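Local coordinates for type II restriction enzyme MUNI (Mycoplasma, PDB 1D02), which cuts double-stranded DNA as a homodimer at the sequence 5'-CAATTG-3', cleaving after the first C and leaving terminal 5'-phosphates, at residues Ser81-Ile86 / Phe96-Arg101; Trp149-Gly154 / Asn176-Arg181; Gly8-Gln13 / Thr38-Tyr43. The protein carries 1 engineered substitution. All coordinates share one frame; numbering follows the deposited sequence.

From the N terminus, the chain first closes interaction 3, where residues 8-13, leading into helix 12-21, meet the start of edge strand 40-44 after a loop that holds the rest of helix 12-21 and helix 27-34. Interaction 1 follows as the tight hairpin of strands 84-88 and 93-101. Interaction 2 then closes a longer crossover through helix 160-170, pairing strand 148-153 with edge strand 177-180. The three loops come in series; none nests in or crosses another. One mixed sheet unites them: Tyr43 N probably bonds to Ala85 O between interactions 3 and 1, and between interactions 1 and 2 Lys100 N probably bonds to Val151 O and Val151 N to Glu98 O.

Interaction 1 (Ser81-Ile86 / Phe96-Arg101); sequences SPAFAI and FGEIKR. Engineered in segment 81-86: Ala83 (natural residue Asp). With nucleotides of chain A.
Two consecutive amides converge on Gly97 O: Ala83 N at 3.1 Å and Phe84 N at 3.3 Å, both weak, the second straighter at 162°. The return bond, Gly97 N to Phe84 O, is short at 2.7 Å. With Ala83 and Phe84 both facing Gly97, the antiparallel hairpin carries a classic beta bulge. Phe84 places CG between its backbone N and carbonyl carbon (chi1 69°), and its ring lies flat over Gly97, whose CA sits 3.7 Å from the ring centroid in a CH-pi contact. Glycine suits this place because a CB would collide with Phe84 CZ. The bulge lies at what is probably the PD-(D/E)XK motif of this nuclease clan: Pro82 and position 83 (engineered alanine, naturally aspartate), then Glu98-Ile99-Lys100, fit the pattern. Glu98, bent at chi2, turns its carboxylate back to the loop, where OE1 receives a weak bond from Ala83 N and a water bond of 2.8 Å; the same water donates to Ser81 O. Three donors grip successive phosphates of DNA chain A: Ser81 N reaches DC3 OP1 at 2.8 Å, Lys100 NZ reaches DA4 OP2 at 3.1 Å, and Arg101 NH1 meets DA5 OP2 at 2.8 Å, with OP2 at the guanidinium edge, in plane. The DA4 phosphate links DC3 to DA4, consistent with the bond cleaved after the first C.

Interaction 2 (Trp149-Gly154 / Asn176-Arg181); sequences WVVFEG and NYFMWR
A carboxylate meets the edge of an indole where Glu153 and Trp180 run side by side: Glu153 OE2 lies 3.4 Å from Trp180 CE3, near the ring plane, with the two flat groups turned 68° apart. The rim C-H groups of an indole are slightly positive, so this approach is probably mildly favourable. Glu153 OE1 has a long, weak ion pair with Arg101, and Trp180 NE1 donates a hydrogen bond to Ser185 O. At the other end Trp149 presents an edge to the neighbouring backbone. Its CG is anti to the backbone N (chi1 -179°), and CD1 comes within 3.5 Å of Asn176 O while NE1 sits 3.5 Å from Phe178 CB. Val151 CG2 covers the centre of one indole face, a compact branched methyl suiting the flat surface. On the reverse side of the sheet, Phe152 is packed from several directions: Val150 CG1 stands over a face, Tyr177 CB touches CE1 near the ring plane at 3.8 Å, and Met179 SD lies obliquely, 5.0 Å from the centroid, in a Met-aromatic contact. The methionine chain, bent at chi2, sets SD 3.9 Å from Phe152 CB; an unbranched, polarisable thioether suits a place beside a ring. Four backbone bonds join the strands, three of them at 2.9 Å, among them Phe152 N to Phe178 O; beyond them one water bridges Gly154 N and Trp180 O. Helix 160-170 covers the face bearing Val150, Phe152 and Met179, while helix 186-197 packs on Trp149 and Phe178. Parallel neighbours linked through helix 160-170 make this a beta-alpha-beta crossover at the edge of the mixed sheet.

Interaction 3 (Gly8-Gln13 / Thr38-Tyr43); sequences GRLNWQ and TKYVLY
Leu10 holds CG anti to its carbonyl carbon (chi1 -62°), Tyr40 does the same (chi1 -55°), and the two side chains cross at about a right angle. Leu10 CD2 meets the ring at Tyr40 CD1, 3.7 Å away, approaching obliquely, a branched apolar end suited to a buried place beside an aromatic ring. Gly8 O lies near the plane of the same ring, 3.8 Å from Tyr40 CE1. A bare glycine fits here because any CB would be tight against Tyr40 OH. Lys39 lays its CG over one face of the tyrosine and extends until NZ lies 4.0 Å from Gly8 CA, where it bonds to Ser7 O. Thr38 divides its branches by character. Its methyl CG2 packs 3.8 Å from Arg9 O and also touches the backbone of Leu10 and Asn11, while OG1 accepts from Tyr40 N at 3.0 Å and donates to Phe35 O. Asn11 is similarly two-sided: OD1 takes the N-H of Ala14, and ND2 reaches Glu36 O, tying this segment to the loop that precedes Thr38. The contact, about 12 Å from the DNA at the nearest atoms, is structural packing between the lead-in to helix 12-21, N-capped by Asn11, and the ST turn of Thr38 that opens edge strand 40-44.

Interaction 1 (Ser81-Ile86 / Phe96-Arg101)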
loop_
_atom_site.group_PDB
_atom_site.type_symbol
_atom_site.label_atom_id
_atom_site.label_comp_id
_atom_site.label_asym_id
_atom_site.label_seq_id
_atom_site.Cartn_x
_atom_site.Cartn_y
_atom_site.Cartn_z
ATOM N N SER D 81 3.290 -7.019 -12.511
ATOM C CA SER D 81 2.680 -8.211 -13.065
ATOM C C SER D 81 1.556 -8.629 -12.120
ATOM O O SER D 81 1.794 -9.322 -11.111
ATOM C CB SER D 81 3.763 -9.293 -13.179
ATOM O OG SER D 81 3.207 -10.546 -13.550
ATOM N N PRO D 82 0.325 -8.162 -12.394
ATOM C CA PRO D 82 -0.819 -8.513 -11.549
ATOM C C PRO D 82 -1.022 -10.022 -11.517
ATOM O O PRO D 82 -0.657 -10.717 -12.461
ATOM C CB PRO D 82 -1.991 -7.824 -12.234
ATOM C CG PRO D 82 -1.377 -6.632 -12.854
ATOM C CD PRO D 82 -0.080 -7.207 -13.446
ATOM N N ALA D 83 -1.612 -10.521 -10.434
ATOM C CA ALA D 83 -1.897 -11.952 -10.300
ATOM C C ALA D 83 -2.884 -12.391 -11.392
ATOM O O ALA D 83 -2.794 -13.503 -11.917
ATOM C CB ALA D 83 -2.497 -12.238 -8.935
ATOM N N PHE D 84 -3.824 -11.512 -11.729
ATOM C CA PHE D 84 -4.808 -11.845 -12.767
ATOM C C PHE D 84 -5.479 -10.589 -13.307
ATOM O O PHE D 84 -5.243 -9.489 -12.813
ATOM C CB PHE D 84 -5.873 -12.817 -12.190
ATOM C CG PHE D 84 -6.811 -12.203 -11.160
ATOM C CD1 PHE D 84 -8.045 -11.656 -11.538
ATOM C CD2 PHE D 84 -6.476 -12.183 -9.804
ATOM C CE1 PHE D 84 -8.905 -11.119 -10.586
ATOM C CE2 PHE D 84 -7.334 -11.640 -8.848
ATOM C CZ PHE D 84 -8.551 -11.111 -9.243
ATOM N N ALA D 85 -6.251 -10.749 -14.373
ATOM C CA ALA D 85 -7.044 -9.637 -14.897
ATOM C C ALA D 85 -8.267 -10.270 -15.504
ATOM O O ALA D 85 -8.213 -11.408 -15.981
ATOM C CB ALA D 85 -6.296 -8.840 -15.988
ATOM N N ILE D 86 -9.367 -9.526 -15.487
ATOM C CA ILE D 86 -10.602 -9.991 -16.105
ATOM C C ILE D 86 -10.947 -8.959 -17.175
ATOM O O ILE D 86 -11.099 -7.769 -16.868
ATOM C CB ILE D 86 -11.755 -10.077 -15.098
ATOM C CG1 ILE D 86 -11.467 -11.207 -14.117
ATOM C CG2 ILE D 86 -13.079 -10.332 -15.837
ATOM C CD1 ILE D 86 -12.413 -11.284 -12.984
ATOM N N PHE D 96 -7.968 -5.347 -13.072
ATOM C CA PHE D 96 -6.721 -6.008 -12.694
ATOM C C PHE D 96 -6.833 -6.528 -11.275
ATOM O O PHE D 96 -7.482 -5.906 -10.435
ATOM C CB PHE D 96 -5.557 -5.018 -12.853
ATOM C CG PHE D 96 -5.271 -4.681 -14.281
ATOM C CD1 PHE D 96 -5.736 -3.490 -14.846
ATOM C CD2 PHE D 96 -4.602 -5.591 -15.088
ATOM C CE1 PHE D 96 -5.530 -3.229 -16.214
ATOM C CE2 PHE D 96 -4.390 -5.338 -16.436
ATOM C CZ PHE D 96 -4.856 -4.154 -17.001
ATOM N N GLY D 97 -6.229 -7.684 -11.006
ATOM C CA GLY D 97 -6.376 -8.231 -9.676
ATOM C C GLY D 97 -5.142 -8.740 -8.980
ATOM O O GLY D 97 -4.102 -8.941 -9.603
ATOM N N GLU D 98 -5.270 -8.949 -7.674
ATOM C CA GLU D 98 -4.174 -9.478 -6.871
ATOM C C GLU D 98 -4.746 -10.581 -5.994
ATOM O O GLU D 98 -5.955 -10.636 -5.745
ATOM C CB GLU D 98 -3.561 -8.397 -5.967
ATOM C CG GLU D 98 -2.881 -7.238 -6.681
ATOM C CD GLU D 98 -1.831 -7.676 -7.702
ATOM O OE1 GLU D 98 -1.262 -8.791 -7.573
ATOM O OE2 GLU D 98 -1.569 -6.902 -8.655
ATOM N N ILE D 99 -3.866 -11.450 -5.505
ATOM C CA ILE D 99 -4.272 -12.540 -4.641
ATOM C C ILE D 99 -3.281 -12.502 -3.484
ATOM O O ILE D 99 -2.071 -12.666 -3.696
ATOM C CB ILE D 99 -4.178 -13.902 -5.367
ATOM C CG1 ILE D 99 -5.196 -13.948 -6.534
ATOM C CG2 ILE D 99 -4.470 -15.036 -4.386
ATOM C CD1 ILE D 99 -5.175 -15.234 -7.305
ATOM N N LYS D 100 -3.782 -12.283 -2.274
ATOM C CA LYS D 100 -2.907 -12.215 -1.110
ATOM C C LYS D 100 -3.258 -13.353 -0.168
ATOM O O LYS D 100 -4.331 -13.369 0.423
ATOM C CB LYS D 100 -3.071 -10.847 -0.427
ATOM C CG LYS D 100 -2.338 -9.730 -1.181
ATOM C CD LYS D 100 -0.820 -9.959 -1.094
ATOM C CE LYS D 100 -0.024 -9.194 -2.153
ATOM N NZ LYS D 100 -0.274 -9.713 -3.526
ATOM N N ARG D 101 -2.366 -14.333 -0.063
ATOM C CA ARG D 101 -2.602 -15.489 0.813
ATOM C C ARG D 101 -1.777 -15.276 2.059
ATOM O O ARG D 101 -0.609 -14.901 1.964
ATOM C CB ARG D 101 -2.124 -16.785 0.141
ATOM C CG ARG D 101 -2.602 -16.945 -1.292
ATOM C CD ARG D 101 -2.125 -18.259 -1.948
ATOM N NE ARG D 101 -2.404 -18.281 -3.394
ATOM C CZ ARG D 101 -1.673 -17.644 -4.315
ATOM N NH1 ARG D 101 -0.606 -16.936 -3.953
ATOM N NH2 ARG D 101 -2.019 -17.696 -5.602
ATOM P P DA A 5 2.255 -17.175 -1.244
ATOM O OP1 DA A 5 2.509 -18.633 -1.183
ATOM O OP2 DA A 5 0.919 -16.680 -1.603
ATOM O "O5'" DA A 5 2.613 -16.429 0.130
ATOM C "C5'" DA A 5 3.393 -17.047 1.119
ATOM C "C4'" DA A 5 3.777 -16.059 2.198
ATOM O "O4'" DA A 5 4.655 -15.049 1.659
ATOM C "C3'" DA A 5 2.694 -15.311 2.992
ATOM O "O3'" DA A 5 2.957 -15.484 4.386
ATOM C "C2'" DA A 5 2.998 -13.843 2.700
ATOM C "C1'" DA A 5 4.500 -13.907 2.463
ATOM N N9 DA A 5 5.123 -12.779 1.773
ATOM C C8 DA A 5 4.582 -11.979 0.796
ATOM N N7 DA A 5 5.395 -11.048 0.370
ATOM C C5 DA A 5 6.545 -11.234 1.115
ATOM C C6 DA A 5 7.787 -10.552 1.140
ATOM N N6 DA A 5 8.078 -9.506 0.358
ATOM N N1 DA A 5 8.726 -10.984 2.013
ATOM C C2 DA A 5 8.426 -12.024 2.799
ATOM N N3 DA A 5 7.301 -12.742 2.866
ATOM C C4 DA A 5 6.394 -12.295 1.986
ATOM P P DC A 3 5.528 -7.357 -9.474
ATOM O OP1 DC A 3 4.136 -7.007 -9.831
ATOM O OP2 DC A 3 6.339 -6.402 -8.695
ATOM O "O5'" DC A 3 5.456 -8.740 -8.686
ATOM C "C5'" DC A 3 4.808 -9.851 -9.287
ATOM C "C4'" DC A 3 4.641 -10.967 -8.288
ATOM O "O4'" DC A 3 5.936 -11.547 -7.983
ATOM C "C3'" DC A 3 4.002 -10.610 -6.945
ATOM O "O3'" DC A 3 3.180 -11.729 -6.606
ATOM C "C2'" DC A 3 5.206 -10.492 -6.019
ATOM C "C1'" DC A 3 6.155 -11.553 -6.579
ATOM N N1 DC A 3 7.587 -11.268 -6.344
ATOM C C2 DC A 3 8.393 -12.263 -5.748
ATOM O O2 DC A 3 7.887 -13.353 -5.462
ATOM N N3 DC A 3 9.698 -12.003 -5.501
ATOM C C4 DC A 3 10.217 -10.815 -5.815
ATOM N N4 DC A 3 11.521 -10.595 -5.504
ATOM C C5 DC A 3 9.437 -9.790 -6.443
ATOM C C6 DC A 3 8.133 -10.059 -6.685
ATOM P P DA A 4 2.416 -11.820 -5.191
ATOM O OP1 DA A 4 1.075 -12.375 -5.498
ATOM O OP2 DA A 4 2.539 -10.577 -4.383
ATOM O "O5'" DA A 4 3.245 -12.967 -4.462
ATOM C "C5'" DA A 4 3.414 -14.241 -5.067
ATOM C "C4'" DA A 4 4.031 -15.202 -4.075
ATOM O "O4'" DA A 4 5.396 -14.828 -3.783
ATOM C "C3'" DA A 4 3.322 -15.275 -2.731
ATOM O "O3'" DA A 4 3.354 -16.637 -2.291
ATOM C "C2'" DA A 4 4.150 -14.353 -1.841
ATOM C "C1'" DA A 4 5.557 -14.524 -2.400
ATOM N N9 DA A 4 6.437 -13.352 -2.323
ATOM C C8 DA A 4 6.202 -12.091 -2.821
ATOM N N7 DA A 4 7.228 -11.280 -2.711
ATOM C C5 DA A 4 8.196 -12.046 -2.079
ATOM C C6 DA A 4 9.534 -11.775 -1.723
ATOM N N6 DA A 4 10.140 -10.610 -1.956
ATOM N N1 DA A 4 10.240 -12.766 -1.130
ATOM C C2 DA A 4 9.634 -13.940 -0.912
ATOM N N3 DA A 4 8.390 -14.317 -1.205
ATOM C C4 DA A 4 7.716 -13.314 -1.804
HETATM O O HOH W 1 1.440 -8.728 -8.227
#

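Interaction 2 (Trp149-Gly154 / Asn176-Arg181)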
loop_
_atom_site.group_PDB
_atom_site.type_symbol
_atom_site.label_atom_id
_atom_site.label_comp_id
_atom_site.label_asym_id
_atom_site.label_seq_id
_atom_site.Cartn_x
_atom_site.Cartn_y
_atom_site.Cartn_z
ATOM N N TRP D 149 -8.931 -5.310 -7.872
ATOM C CA TRP D 149 -9.667 -6.177 -6.962
ATOM C C TRP D 149 -8.657 -7.086 -6.286
ATOM O O TRP D 149 -7.952 -7.837 -6.957
ATOM C CB TRP D 149 -10.682 -7.001 -7.761
ATOM C CG TRP D 149 -11.531 -7.922 -6.931
ATOM C CD1 TRP D 149 -11.950 -7.724 -5.647
ATOM C CD2 TRP D 149 -12.142 -9.137 -7.375
ATOM N NE1 TRP D 149 -12.794 -8.749 -5.261
ATOM C CE2 TRP D 149 -12.927 -9.628 -6.306
ATOM C CE3 TRP D 149 -12.109 -9.859 -8.580
ATOM C CZ2 TRP D 149 -13.678 -10.811 -6.397
ATOM C CZ3 TRP D 149 -12.857 -11.041 -8.674
ATOM C CH2 TRP D 149 -13.628 -11.500 -7.584
ATOM N N VAL D 150 -8.592 -7.009 -4.957
ATOM C CA VAL D 150 -7.652 -7.828 -4.197
ATOM C C VAL D 150 -8.444 -8.965 -3.541
ATOM O O VAL D 150 -9.413 -8.726 -2.819
ATOM C CB VAL D 150 -6.928 -7.001 -3.097
ATOM C CG1 VAL D 150 -6.027 -7.911 -2.271
ATOM C CG2 VAL D 150 -6.072 -5.865 -3.731
ATOM N N VAL D 151 -8.058 -10.197 -3.857
ATOM C CA VAL D 151 -8.699 -11.369 -3.260
ATOM C C VAL D 151 -7.760 -11.939 -2.202
ATOM O O VAL D 151 -6.601 -12.275 -2.509
ATOM C CB VAL D 151 -8.994 -12.441 -4.321
ATOM C CG1 VAL D 151 -9.583 -13.686 -3.652
ATOM C CG2 VAL D 151 -9.978 -11.869 -5.367
ATOM N N PHE D 152 -8.240 -12.005 -0.961
ATOM C CA PHE D 152 -7.453 -12.546 0.154
ATOM C C PHE D 152 -7.843 -14.009 0.332
ATOM O O PHE D 152 -9.002 -14.379 0.103
ATOM C CB PHE D 152 -7.729 -11.778 1.451
ATOM C CG PHE D 152 -7.258 -10.338 1.427
ATOM C CD1 PHE D 152 -8.135 -9.305 1.087
ATOM C CD2 PHE D 152 -5.943 -10.022 1.729
ATOM C CE1 PHE D 152 -7.707 -7.968 1.046
ATOM C CE2 PHE D 152 -5.497 -8.691 1.692
ATOM C CZ PHE D 152 -6.378 -7.658 1.349
ATOM N N GLU D 153 -6.878 -14.819 0.758
ATOM C CA GLU D 153 -7.069 -16.265 0.938
ATOM C C GLU D 153 -6.251 -16.680 2.147
ATOM O O GLU D 153 -5.322 -15.970 2.529
ATOM C CB GLU D 153 -6.527 -17.032 -0.278
ATOM C CG GLU D 153 -7.291 -16.776 -1.582
ATOM C CD GLU D 153 -6.701 -17.498 -2.805
ATOM O OE1 GLU D 153 -5.669 -18.192 -2.691
ATOM O OE2 GLU D 153 -7.278 -17.339 -3.908
ATOM N N GLY D 154 -6.578 -17.836 2.724
ATOM C CA GLY D 154 -5.827 -18.316 3.883
ATOM C C GLY D 154 -6.487 -17.946 5.201
ATOM O O GLY D 154 -7.551 -17.315 5.238
ATOM N N ASN D 176 -13.938 -3.522 -3.435
ATOM C CA ASN D 176 -12.662 -3.705 -4.108
ATOM C C ASN D 176 -11.753 -4.785 -3.503
ATOM O O ASN D 176 -10.618 -4.957 -3.928
ATOM C CB ASN D 176 -11.954 -2.358 -4.255
ATOM C CG ASN D 176 -12.573 -1.533 -5.378
ATOM O OD1 ASN D 176 -13.212 -0.510 -5.134
ATOM N ND2 ASN D 176 -12.429 -2.014 -6.606
ATOM N N TYR D 177 -12.259 -5.504 -2.500
ATOM C CA TYR D 177 -11.518 -6.665 -2.004
ATOM C C TYR D 177 -12.540 -7.755 -1.727
ATOM O O TYR D 177 -13.742 -7.470 -1.620
ATOM C CB TYR D 177 -10.726 -6.365 -0.723
ATOM C CG TYR D 177 -11.577 -6.209 0.511
ATOM C CD1 TYR D 177 -11.891 -7.309 1.311
ATOM C CD2 TYR D 177 -12.070 -4.966 0.866
ATOM C CE1 TYR D 177 -12.682 -7.165 2.443
ATOM C CE2 TYR D 177 -12.853 -4.798 1.992
ATOM C CZ TYR D 177 -13.155 -5.899 2.779
ATOM O OH TYR D 177 -13.923 -5.704 3.896
ATOM N N PHE D 178 -12.087 -9.003 -1.662
ATOM C CA PHE D 178 -12.990 -10.107 -1.320
ATOM C C PHE D 178 -12.205 -11.102 -0.485
ATOM O O PHE D 178 -11.052 -11.413 -0.811
ATOM C CB PHE D 178 -13.530 -10.812 -2.572
ATOM C CG PHE D 178 -14.343 -12.040 -2.263
ATOM C CD1 PHE D 178 -15.650 -11.936 -1.764
ATOM C CD2 PHE D 178 -13.806 -13.308 -2.472
ATOM C CE1 PHE D 178 -16.407 -13.089 -1.483
ATOM C CE2 PHE D 178 -14.554 -14.460 -2.192
ATOM C CZ PHE D 178 -15.848 -14.350 -1.703
ATOM N N MET D 179 -12.828 -11.585 0.586
ATOM C CA MET D 179 -12.216 -12.563 1.493
ATOM C C MET D 179 -12.716 -13.941 1.068
ATOM O O MET D 179 -13.875 -14.278 1.329
ATOM C CB MET D 179 -12.667 -12.305 2.941
ATOM C CG MET D 179 -12.309 -10.944 3.471
ATOM S SD MET D 179 -10.594 -10.916 3.983
ATOM C CE MET D 179 -10.427 -9.250 4.601
ATOM N N TRP D 180 -11.863 -14.732 0.414
ATOM C CA TRP D 180 -12.273 -16.059 -0.037
ATOM C C TRP D 180 -11.802 -17.010 1.056
ATOM O O TRP D 180 -10.640 -17.404 1.097
ATOM C CB TRP D 180 -11.624 -16.387 -1.385
ATOM C CG TRP D 180 -12.294 -17.543 -2.105
ATOM C CD1 TRP D 180 -13.520 -18.090 -1.821
ATOM C CD2 TRP D 180 -11.766 -18.288 -3.209
ATOM N NE1 TRP D 180 -13.780 -19.135 -2.681
ATOM C CE2 TRP D 180 -12.719 -19.279 -3.540
ATOM C CE3 TRP D 180 -10.579 -18.215 -3.947
ATOM C CZ2 TRP D 180 -12.520 -20.190 -4.570
ATOM C CZ3 TRP D 180 -10.378 -19.131 -4.991
ATOM C CH2 TRP D 180 -11.343 -20.102 -5.288
ATOM N N ARG D 181 -12.739 -17.376 1.930
ATOM C CA ARG D 181 -12.423 -18.203 3.087
ATOM C C ARG D 181 -12.177 -19.677 2.821
ATOM O O ARG D 181 -12.638 -20.224 1.818
ATOM C CB ARG D 181 -13.517 -18.000 4.153
ATOM C CG ARG D 181 -13.595 -16.518 4.597
ATOM C CD ARG D 181 -14.552 -16.179 5.763
ATOM N NE ARG D 181 -14.209 -14.822 6.209
ATOM C CZ ARG D 181 -14.802 -13.702 5.799
ATOM N NH1 ARG D 181 -15.827 -13.739 4.946
ATOM N NH2 ARG D 181 -14.309 -12.532 6.169
HETATM O O HOH W 2 -8.880 -19.267 2.002
#

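Interaction 3 (Gly8-Gln13 / Thr38-Tyr43)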
loop_
_atom_site.group_PDB
_atom_site.type_symbol
_atom_site.label_atom_id
_atom_site.label_comp_id
_atom_site.label_asym_id
_atom_site.label_seq_id
_atom_site.Cartn_x
_atom_site.Cartn_y
_atom_site.Cartn_z
ATOM N N GLY D 8 -24.710 -10.237 -20.377
ATOM C CA GLY D 8 -23.514 -10.481 -19.583
ATOM C C GLY D 8 -23.621 -11.697 -18.672
ATOM O O GLY D 8 -22.808 -11.851 -17.761
ATOM N N ARG D 9 -24.603 -12.572 -18.901
ATOM C CA ARG D 9 -24.776 -13.734 -18.025
ATOM C C ARG D 9 -23.571 -14.685 -18.016
ATOM O O ARG D 9 -23.085 -15.103 -19.059
ATOM C CB ARG D 9 -26.049 -14.509 -18.396
ATOM C CG ARG D 9 -26.352 -15.619 -17.383
ATOM C CD ARG D 9 -27.702 -16.245 -17.563
ATOM N NE ARG D 9 -28.776 -15.256 -17.595
ATOM C CZ ARG D 9 -30.035 -15.564 -17.896
ATOM N NH1 ARG D 9 -30.352 -16.822 -18.165
ATOM N NH2 ARG D 9 -30.967 -14.621 -17.969
ATOM N N LEU D 10 -23.124 -15.042 -16.816
ATOM C CA LEU D 10 -21.980 -15.918 -16.675
ATOM C C LEU D 10 -22.395 -17.392 -16.835
ATOM O O LEU D 10 -23.586 -17.717 -16.776
ATOM C CB LEU D 10 -21.329 -15.641 -15.306
ATOM C CG LEU D 10 -20.799 -14.216 -15.127
ATOM C CD1 LEU D 10 -20.012 -14.107 -13.797
ATOM C CD2 LEU D 10 -19.855 -13.894 -16.265
ATOM N N ASN D 11 -21.414 -18.271 -17.050
ATOM C CA ASN D 11 -21.700 -19.693 -17.257
ATOM C C ASN D 11 -21.678 -20.448 -15.948
ATOM O O ASN D 11 -20.731 -21.190 -15.657
ATOM C CB ASN D 11 -20.665 -20.271 -18.212
ATOM C CG ASN D 11 -21.064 -21.630 -18.764
ATOM O OD1 ASN D 11 -21.891 -22.337 -18.178
ATOM N ND2 ASN D 11 -20.441 -22.020 -19.866
ATOM N N TRP D 12 -22.739 -20.269 -15.172
ATOM C CA TRP D 12 -22.844 -20.893 -13.879
ATOM C C TRP D 12 -22.866 -22.419 -13.970
ATOM O O TRP D 12 -22.412 -23.089 -13.044
ATOM C CB TRP D 12 -24.084 -20.358 -13.161
ATOM C CG TRP D 12 -23.988 -18.866 -12.906
ATOM C CD1 TRP D 12 -24.570 -17.856 -13.645
ATOM C CD2 TRP D 12 -23.223 -18.213 -11.870
ATOM N NE1 TRP D 12 -24.214 -16.625 -13.130
ATOM C CE2 TRP D 12 -23.395 -16.810 -12.042
ATOM C CE3 TRP D 12 -22.410 -18.674 -10.819
ATOM C CZ2 TRP D 12 -22.789 -15.870 -11.199
ATOM C CZ3 TRP D 12 -21.800 -17.737 -9.977
ATOM C CH2 TRP D 12 -21.998 -16.347 -10.172
ATOM N N GLN D 13 -23.388 -22.964 -15.070
ATOM C CA GLN D 13 -23.428 -24.421 -15.211
ATOM C C GLN D 13 -22.020 -25.002 -15.333
ATOM O O GLN D 13 -21.747 -26.080 -14.786
ATOM C CB GLN D 13 -24.265 -24.836 -16.426
ATOM C CG GLN D 13 -25.748 -24.424 -16.318
ATOM C CD GLN D 13 -26.054 -23.169 -17.128
ATOM O OE1 GLN D 13 -25.236 -22.236 -17.183
ATOM N NE2 GLN D 13 -27.243 -23.138 -17.764
ATOM N N THR D 38 -18.484 -17.038 -22.829
ATOM C CA THR D 38 -18.918 -15.657 -22.624
ATOM C C THR D 38 -17.916 -14.687 -23.245
ATOM O O THR D 38 -16.891 -15.085 -23.820
ATOM C CB THR D 38 -19.029 -15.293 -21.119
ATOM O OG1 THR D 38 -17.709 -15.103 -20.586
ATOM C CG2 THR D 38 -19.734 -16.423 -20.317
ATOM N N LYS D 39 -18.216 -13.404 -23.103
ATOM C CA LYS D 39 -17.355 -12.367 -23.632
ATOM C C LYS D 39 -16.213 -12.056 -22.669
ATOM O O LYS D 39 -15.324 -11.271 -23.006
ATOM C CB LYS D 39 -18.165 -11.081 -23.892
ATOM C CG LYS D 39 -18.760 -10.465 -22.644
ATOM C CD LYS D 39 -19.848 -9.440 -23.011
ATOM C CE LYS D 39 -20.486 -8.847 -21.764
ATOM N NZ LYS D 39 -21.627 -7.918 -22.075
ATOM N N TYR D 40 -16.237 -12.663 -21.479
ATOM C CA TYR D 40 -15.173 -12.404 -20.515
ATOM C C TYR D 40 -14.049 -13.413 -20.631
ATOM O O TYR D 40 -14.281 -14.580 -20.946
ATOM C CB TYR D 40 -15.698 -12.428 -19.071
ATOM C CG TYR D 40 -16.853 -11.488 -18.827
ATOM C CD1 TYR D 40 -18.161 -11.934 -18.954
ATOM C CD2 TYR D 40 -16.636 -10.139 -18.531
ATOM C CE1 TYR D 40 -19.243 -11.061 -18.798
ATOM C CE2 TYR D 40 -17.720 -9.239 -18.379
ATOM C CZ TYR D 40 -19.020 -9.717 -18.521
ATOM O OH TYR D 40 -20.095 -8.848 -18.453
ATOM N N VAL D 41 -12.829 -12.956 -20.389
ATOM C CA VAL D 41 -11.684 -13.843 -20.406
ATOM C C VAL D 41 -10.837 -13.509 -19.188
ATOM O O VAL D 41 -10.762 -12.360 -18.766
ATOM C CB VAL D 41 -10.830 -13.672 -21.670
ATOM C CG1 VAL D 41 -11.668 -13.947 -22.907
ATOM C CG2 VAL D 41 -10.255 -12.278 -21.716
ATOM N N LEU D 42 -10.233 -14.532 -18.604
ATOM C CA LEU D 42 -9.383 -14.344 -17.437
ATOM C C LEU D 42 -7.942 -14.475 -17.917
ATOM O O LEU D 42 -7.618 -15.400 -18.671
ATOM C CB LEU D 42 -9.625 -15.438 -16.390
ATOM C CG LEU D 42 -8.743 -15.332 -15.137
ATOM C CD1 LEU D 42 -9.247 -14.271 -14.173
ATOM C CD2 LEU D 42 -8.691 -16.701 -14.484
ATOM N N TYR D 43 -7.077 -13.564 -17.479
ATOM C CA TYR D 43 -5.659 -13.636 -17.840
ATOM C C TYR D 43 -4.910 -13.950 -16.549
ATOM O O TYR D 43 -5.219 -13.381 -15.509
ATOM C CB TYR D 43 -5.141 -12.286 -18.353
ATOM C CG TYR D 43 -5.813 -11.776 -19.611
ATOM C CD1 TYR D 43 -6.322 -10.472 -19.677
ATOM C CD2 TYR D 43 -5.918 -12.582 -20.741
ATOM C CE1 TYR D 43 -6.913 -9.984 -20.854
ATOM C CE2 TYR D 43 -6.508 -12.103 -21.918
ATOM C CZ TYR D 43 -6.996 -10.806 -21.963
ATOM O OH TYR D 43 -7.551 -10.331 -23.136
#